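Putative peptidase (Chlamydophila abortus, PDB 3CE2) probably acts as a zinc-dependent oligopeptidase of the M3B family that cleaves small bioactive peptides. Local coordinates at residues H206-A211 / Y229-E234; N503-F508 / N520-R525. All coordinates share one frame; numbering follows the deposited sequence.

Contact 1: H206-A211 / Y229-E234; sequences HPLSHA and YLAQCE. With ZN (zinc ion), chain C.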
loop_
_atom_site.group_PDB
_atom_site.type_symbol
_atom_site.label_atom_id
_atom_site.label_comp_id
_atom_site.label_asym_id
_atom_site.label_seq_id
_atom_site.Cartn_x
_atom_site.Cartn_y
_atom_site.Cartn_z
ATOM N N HIS A 206 -16.671 -28.588 -1.713
ATOM C CA HIS A 206 -16.790 -27.187 -2.052
ATOM C C HIS A 206 -15.703 -26.948 -3.091
ATOM O O HIS A 206 -14.523 -27.119 -2.796
ATOM C CB HIS A 206 -16.538 -26.325 -0.810
ATOM C CG HIS A 206 -17.513 -26.556 0.306
ATOM N ND1 HIS A 206 -17.887 -27.814 0.725
ATOM C CD2 HIS A 206 -18.174 -25.684 1.106
ATOM C CE1 HIS A 206 -18.751 -27.708 1.722
ATOM N NE2 HIS A 206 -18.939 -26.426 1.976
ATOM N N PRO A 207 -16.087 -26.612 -4.331
ATOM C CA PRO A 207 -15.060 -26.380 -5.351
ATOM C C PRO A 207 -14.346 -25.050 -5.124
ATOM O O PRO A 207 -14.870 -24.174 -4.432
ATOM C CB PRO A 207 -15.854 -26.393 -6.666
ATOM C CG PRO A 207 -17.218 -26.996 -6.288
ATOM C CD PRO A 207 -17.437 -26.488 -4.894
ATOM N N LEU A 208 -13.150 -24.919 -5.694
ATOM C CA LEU A 208 -12.200 -23.896 -5.256
ATOM C C LEU A 208 -11.936 -22.808 -6.262
ATOM O O LEU A 208 -12.093 -22.993 -7.478
ATOM C CB LEU A 208 -10.860 -24.537 -4.878
ATOM C CG LEU A 208 -10.872 -25.345 -3.581
ATOM C CD1 LEU A 208 -9.753 -26.347 -3.554
ATOM C CD2 LEU A 208 -10.801 -24.386 -2.420
ATOM N N SER A 209 -11.504 -21.679 -5.724
ATOM C CA SER A 209 -11.138 -20.534 -6.502
ATOM C C SER A 209 -10.246 -19.707 -5.592
ATOM O O SER A 209 -10.198 -19.946 -4.395
ATOM C CB SER A 209 -12.385 -19.737 -6.868
ATOM O OG SER A 209 -12.607 -18.712 -5.914
ATOM N N HIS A 210 -9.542 -18.727 -6.126
ATOM C CA HIS A 210 -8.753 -17.896 -5.243
ATOM C C HIS A 210 -9.605 -17.273 -4.146
ATOM O O HIS A 210 -9.245 -17.337 -2.966
ATOM C CB HIS A 210 -7.931 -16.862 -6.020
ATOM C CG HIS A 210 -6.739 -17.464 -6.697
ATOM N ND1 HIS A 210 -6.353 -17.133 -7.977
ATOM C CD2 HIS A 210 -5.872 -18.419 -6.277
ATOM C CE1 HIS A 210 -5.285 -17.837 -8.309
ATOM N NE2 HIS A 210 -4.978 -18.630 -7.298
ATOM N N ALA A 211 -10.757 -16.723 -4.520
ATOM C CA ALA A 211 -11.616 -16.068 -3.534
ATOM C C ALA A 211 -12.234 -17.061 -2.547
ATOM O O ALA A 211 -12.351 -16.756 -1.362
ATOM C CB ALA A 211 -12.675 -15.219 -4.201
ATOM N N TYR A 229 -6.528 -25.878 1.795
ATOM C CA TYR A 229 -5.080 -25.666 1.799
ATOM C C TYR A 229 -4.319 -26.741 1.017
ATOM O O TYR A 229 -3.498 -26.424 0.160
ATOM C CB TYR A 229 -4.573 -25.592 3.246
ATOM C CG TYR A 229 -3.076 -25.566 3.381
ATOM C CD1 TYR A 229 -2.369 -24.370 3.244
ATOM C CD2 TYR A 229 -2.356 -26.744 3.624
ATOM C CE1 TYR A 229 -0.973 -24.335 3.357
ATOM C CE2 TYR A 229 -0.962 -26.719 3.739
ATOM C CZ TYR A 229 -0.284 -25.509 3.603
ATOM O OH TYR A 229 1.079 -25.465 3.711
ATOM N N LEU A 230 -4.579 -28.015 1.305
ATOM C CA LEU A 230 -3.876 -29.093 0.613
ATOM C C LEU A 230 -4.176 -29.091 -0.879
ATOM O O LEU A 230 -3.298 -29.375 -1.698
ATOM C CB LEU A 230 -4.218 -30.457 1.215
ATOM C CG LEU A 230 -3.748 -30.719 2.650
ATOM C CD1 LEU A 230 -4.228 -32.071 3.112
ATOM C CD2 LEU A 230 -2.242 -30.643 2.763
ATOM N N ALA A 231 -5.406 -28.773 -1.265
ATOM C CA ALA A 231 -5.680 -28.778 -2.707
ATOM C C ALA A 231 -4.946 -27.620 -3.379
ATOM O O ALA A 231 -4.397 -27.776 -4.479
ATOM C CB ALA A 231 -7.167 -28.739 -3.001
ATOM N N GLN A 232 -4.908 -26.460 -2.717
ATOM C CA GLN A 232 -4.130 -25.366 -3.264
ATOM C C GLN A 232 -2.675 -25.769 -3.463
ATOM O O GLN A 232 -2.101 -25.471 -4.496
ATOM C CB GLN A 232 -4.259 -24.094 -2.444
ATOM C CG GLN A 232 -5.606 -23.413 -2.583
ATOM C CD GLN A 232 -6.080 -23.267 -4.050
ATOM O OE1 GLN A 232 -6.551 -24.233 -4.689
ATOM N NE2 GLN A 232 -5.983 -22.038 -4.570
ATOM N N CYS A 233 -2.076 -26.479 -2.514
ATOM C CA CYS A 233 -0.684 -26.874 -2.714
ATOM C C CYS A 233 -0.536 -27.796 -3.916
ATOM O O CYS A 233 0.397 -27.658 -4.702
ATOM C CB CYS A 233 -0.120 -27.558 -1.483
ATOM S SG CYS A 233 0.129 -26.484 -0.064
ATOM N N GLU A 234 -1.449 -28.750 -4.060
ATOM C CA GLU A 234 -1.340 -29.685 -5.173
ATOM C C GLU A 234 -1.449 -28.971 -6.525
ATOM O O GLU A 234 -0.728 -29.299 -7.473
ATOM C CB GLU A 234 -2.367 -30.785 -5.043
ATOM C CG GLU A 234 -1.894 -31.889 -4.149
ATOM C CD GLU A 234 -3.033 -32.742 -3.598
ATOM O OE1 GLU A 234 -3.855 -33.237 -4.401
ATOM O OE2 GLU A 234 -3.096 -32.934 -2.361
HETATM ZN ZN ZN C . -19.689 -24.624 3.423
#

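Contact 2: N503-F508 / N520-R525; sequences NLQNEF and NIEWAR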
loop_
_atom_site.group_PDB
_atom_site.type_symbol
_atom_site.label_atom_id
_atom_site.label_comp_id
_atom_site.label_asym_id
_atom_site.label_seq_id
_atom_site.Cartn_x
_atom_site.Cartn_y
_atom_site.Cartn_z
ATOM N N ASN A 503 13.502 -23.701 4.493
ATOM C CA ASN A 503 14.351 -23.208 5.582
ATOM C C ASN A 503 13.738 -21.965 6.161
ATOM O O ASN A 503 13.632 -21.829 7.377
ATOM C CB ASN A 503 15.808 -22.954 5.138
ATOM C CG ASN A 503 16.479 -24.219 4.541
ATOM O OD1 ASN A 503 16.202 -25.359 4.951
ATOM N ND2 ASN A 503 17.354 -24.013 3.566
ATOM N N LEU A 504 13.296 -21.068 5.294
ATOM C CA LEU A 504 12.667 -19.853 5.771
ATOM C C LEU A 504 11.415 -20.146 6.582
ATOM O O LEU A 504 11.241 -19.595 7.674
ATOM C CB LEU A 504 12.346 -18.898 4.622
ATOM C CG LEU A 504 13.307 -17.749 4.335
ATOM C CD1 LEU A 504 14.762 -18.212 4.343
ATOM C CD2 LEU A 504 12.948 -17.133 2.984
ATOM N N GLN A 505 10.543 -21.011 6.076
ATOM C CA GLN A 505 9.326 -21.309 6.837
ATOM C C GLN A 505 9.742 -21.815 8.187
ATOM O O GLN A 505 9.050 -21.651 9.196
ATOM C CB GLN A 505 8.491 -22.368 6.147
ATOM C CG GLN A 505 7.840 -21.863 4.872
ATOM C CD GLN A 505 7.165 -22.966 4.129
ATOM O OE1 GLN A 505 7.830 -23.812 3.545
ATOM N NE2 GLN A 505 5.839 -22.986 4.154
ATOM N N ASN A 506 10.912 -22.418 8.195
ATOM C CA ASN A 506 11.421 -22.995 9.389
ATOM C C ASN A 506 11.920 -21.971 10.373
ATOM O O ASN A 506 11.533 -22.005 11.533
ATOM C CB ASN A 506 12.513 -23.973 9.046
ATOM C CG ASN A 506 12.267 -25.279 9.674
ATOM O OD1 ASN A 506 12.379 -25.411 10.891
ATOM N ND2 ASN A 506 11.842 -26.255 8.869
ATOM N N GLU A 507 12.766 -21.053 9.914
ATOM C CA GLU A 507 13.226 -19.954 10.772
ATOM C C GLU A 507 12.053 -19.212 11.407
ATOM O O GLU A 507 12.182 -18.693 12.504
ATOM C CB GLU A 507 14.153 -18.974 10.022
ATOM C CG GLU A 507 15.409 -19.626 9.452
ATOM C CD GLU A 507 16.353 -18.639 8.753
ATOM O OE1 GLU A 507 16.946 -17.796 9.464
ATOM O OE2 GLU A 507 16.522 -18.711 7.501
ATOM N N PHE A 508 10.904 -19.176 10.744
ATOM C CA PHE A 508 9.804 -18.385 11.265
ATOM C C PHE A 508 8.830 -19.222 12.037
ATOM O O PHE A 508 8.289 -18.789 13.040
ATOM C CB PHE A 508 9.051 -17.684 10.139
ATOM C CG PHE A 508 9.762 -16.487 9.587
ATOM C CD1 PHE A 508 9.383 -15.210 9.949
ATOM C CD2 PHE A 508 10.802 -16.631 8.701
ATOM C CE1 PHE A 508 10.048 -14.106 9.448
ATOM C CE2 PHE A 508 11.455 -15.520 8.180
ATOM C CZ PHE A 508 11.075 -14.263 8.564
ATOM N N ASN A 520 5.935 -26.203 1.366
ATOM C CA ASN A 520 6.996 -25.372 0.868
ATOM C C ASN A 520 6.826 -24.996 -0.597
ATOM O O ASN A 520 7.785 -24.553 -1.229
ATOM C CB ASN A 520 8.316 -26.101 1.055
ATOM C CG ASN A 520 8.396 -27.356 0.235
ATOM O OD1 ASN A 520 7.433 -28.120 0.135
ATOM N ND2 ASN A 520 9.547 -27.579 -0.371
ATOM N N ILE A 521 5.630 -25.200 -1.150
ATOM C CA ILE A 521 5.369 -24.830 -2.540
ATOM C C ILE A 521 4.812 -23.409 -2.585
ATOM O O ILE A 521 4.643 -22.848 -3.657
ATOM C CB ILE A 521 4.394 -25.834 -3.239
ATOM C CG1 ILE A 521 4.521 -25.793 -4.761
ATOM C CG2 ILE A 521 2.953 -25.542 -2.875
ATOM C CD1 ILE A 521 5.940 -25.754 -5.266
ATOM N N GLU A 522 4.556 -22.819 -1.413
ATOM C CA GLU A 522 3.909 -21.501 -1.336
ATOM C C GLU A 522 4.537 -20.461 -2.242
ATOM O O GLU A 522 3.832 -19.646 -2.830
ATOM C CB GLU A 522 3.828 -20.976 0.105
ATOM C CG GLU A 522 2.473 -21.234 0.783
ATOM C CD GLU A 522 2.603 -21.668 2.251
ATOM O OE1 GLU A 522 3.048 -20.829 3.080
ATOM O OE2 GLU A 522 2.256 -22.845 2.567
ATOM N N TRP A 523 5.855 -20.484 -2.377
ATOM C CA TRP A 523 6.513 -19.480 -3.196
ATOM C C TRP A 523 5.901 -19.410 -4.581
ATOM O O TRP A 523 5.893 -18.349 -5.206
ATOM C CB TRP A 523 7.994 -19.761 -3.311
ATOM C CG TRP A 523 8.290 -21.049 -3.957
ATOM C CD1 TRP A 523 8.559 -22.214 -3.337
ATOM C CD2 TRP A 523 8.389 -21.306 -5.363
ATOM N NE1 TRP A 523 8.805 -23.200 -4.259
ATOM C CE2 TRP A 523 8.709 -22.667 -5.514
ATOM C CE3 TRP A 523 8.234 -20.513 -6.511
ATOM C CZ2 TRP A 523 8.860 -23.271 -6.762
ATOM C CZ3 TRP A 523 8.404 -21.108 -7.750
ATOM C CH2 TRP A 523 8.722 -22.482 -7.865
ATOM N N ALA A 524 5.375 -20.537 -5.056
ATOM C CA ALA A 524 4.755 -20.589 -6.381
ATOM C C ALA A 524 3.420 -19.823 -6.527
ATOM O O ALA A 524 3.092 -19.384 -7.624
ATOM C CB ALA A 524 4.609 -22.012 -6.836
ATOM N N ARG A 525 2.666 -19.652 -5.439
ATOM C CA ARG A 525 1.376 -18.991 -5.511
ATOM C C ARG A 525 1.445 -17.493 -5.351
ATOM O O ARG A 525 0.427 -16.831 -5.456
ATOM C CB ARG A 525 0.371 -19.565 -4.508
ATOM C CG ARG A 525 0.970 -20.533 -3.502
ATOM C CD ARG A 525 -0.023 -21.603 -2.943
ATOM N NE ARG A 525 -1.326 -21.070 -2.506
ATOM C CZ ARG A 525 -2.049 -21.567 -1.496
ATOM N NH1 ARG A 525 -1.595 -22.596 -0.783
ATOM N NH2 ARG A 525 -3.226 -21.028 -1.185
#

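Contact 1: H206-A211 / Y229-E234
A231, on helix 222-237, receives L208 on its single methyl: CD1 of L208 lies 3.6 Å from CB of A231. An alanine suits this place because a short side chain lets the loop between strand 205-207 and helix 210-217 lay a branched leucine against the helix. The next residue, Q232, reaches the loop with its side-chain end. Its chain is bent at the CB-CG bond (chi2 -47°), which brings the amide alongside 206-211, where Q232 and L208 run past each other in opposite directions and OE1 of Q232 is 4.0 Å from CD1 of L208. The other amide atom, NE2 of Q232, faces CD2 of H210 at 4.0 Å, obliquely, with ring and amide planes 74° apart. NE2 of H210 is hydrogen-bonded to OH of Y236, one turn beyond Q232 on helix 222-237, and the H210 ring meets F195 edge-to-face. Before it, S209 is the N-cap of helix 210-217, its OG hydrogen-bonded to N of L212. At the segment's start, NE2 of H206 binds a zinc ion at 2.4 Å, with its side chain against L224 of helix 222-237. Van der Waals packing therefore holds the contact, while S209 and H210 make their hydrogen bonds beyond it.

Contact 2: N503-F508 / N520-R525
The amide of Q505 and the carboxylate of E522 meet almost perpendicularly, their planes 87° apart, with NE2 of Q505 3.7 Å from OE1 of E522. Against the other flat neighbour the relation is reversed: the amides of Q505 and N520 are nearly coplanar, 18° apart, although the two side chains cross at about a right angle. Among the rings of the two segments, F508 has the carbonyl O of L504 in plane at its edge, while one face of W523 carries O of I521 and CB of A524, both offset toward the rim.

Q505 is the residue that spans the gap. Beyond CG its chain is extended (chi2 173°), which carries the amide from helix 494-509 to the loop, where OE1 lies beside CA and CB of N520, the latter 3.4 Å away. A glutamine suits this position: long enough to cross, and able to donate NE2 to the backbone O of S519 just before the loop segment. N520 gives ND2 to the backbone O of S498, two turns before Q505 in the same helix, and OE2 of E522 has its polar partner in Y229. The loop itself is held as tight turns by bonds from N of A524 to O of I521 and from N of R525 to O of E522.

The contact thereby pins the loop preceding helix 536-553 to helix 494-509, with NE1 of W523 hydrogen-bonded to OG of S498 and W523 packed on L497. Elsewhere on helix 494-509, L504 and F508 pack against helix 451-487, while I521, A524 and R525 touch helix 222-237.

In the fold
Contacts 1 and 2 follow one another along the chain, with centres 18 Å apart, and helix 222-237 joins them: A231 and Q232 meet L208 and H210 of 206-211, while Y229, Q232 and C233 meet 520-525. The polar link has OH of Y229 3.1 Å from OE2 of E522, a probable hydrogen bond; elsewhere along the helix CB of Q232 packs 3.5 Å from NH2 of R525. The zinc on H206 is distinct from the ion held by H402, H406 and E430, the HExxH-type site expected to be catalytic in this family. Zinc also occurs near contact 2: the side chain of H312, a zinc ligand, is about 10 Å from that of E522.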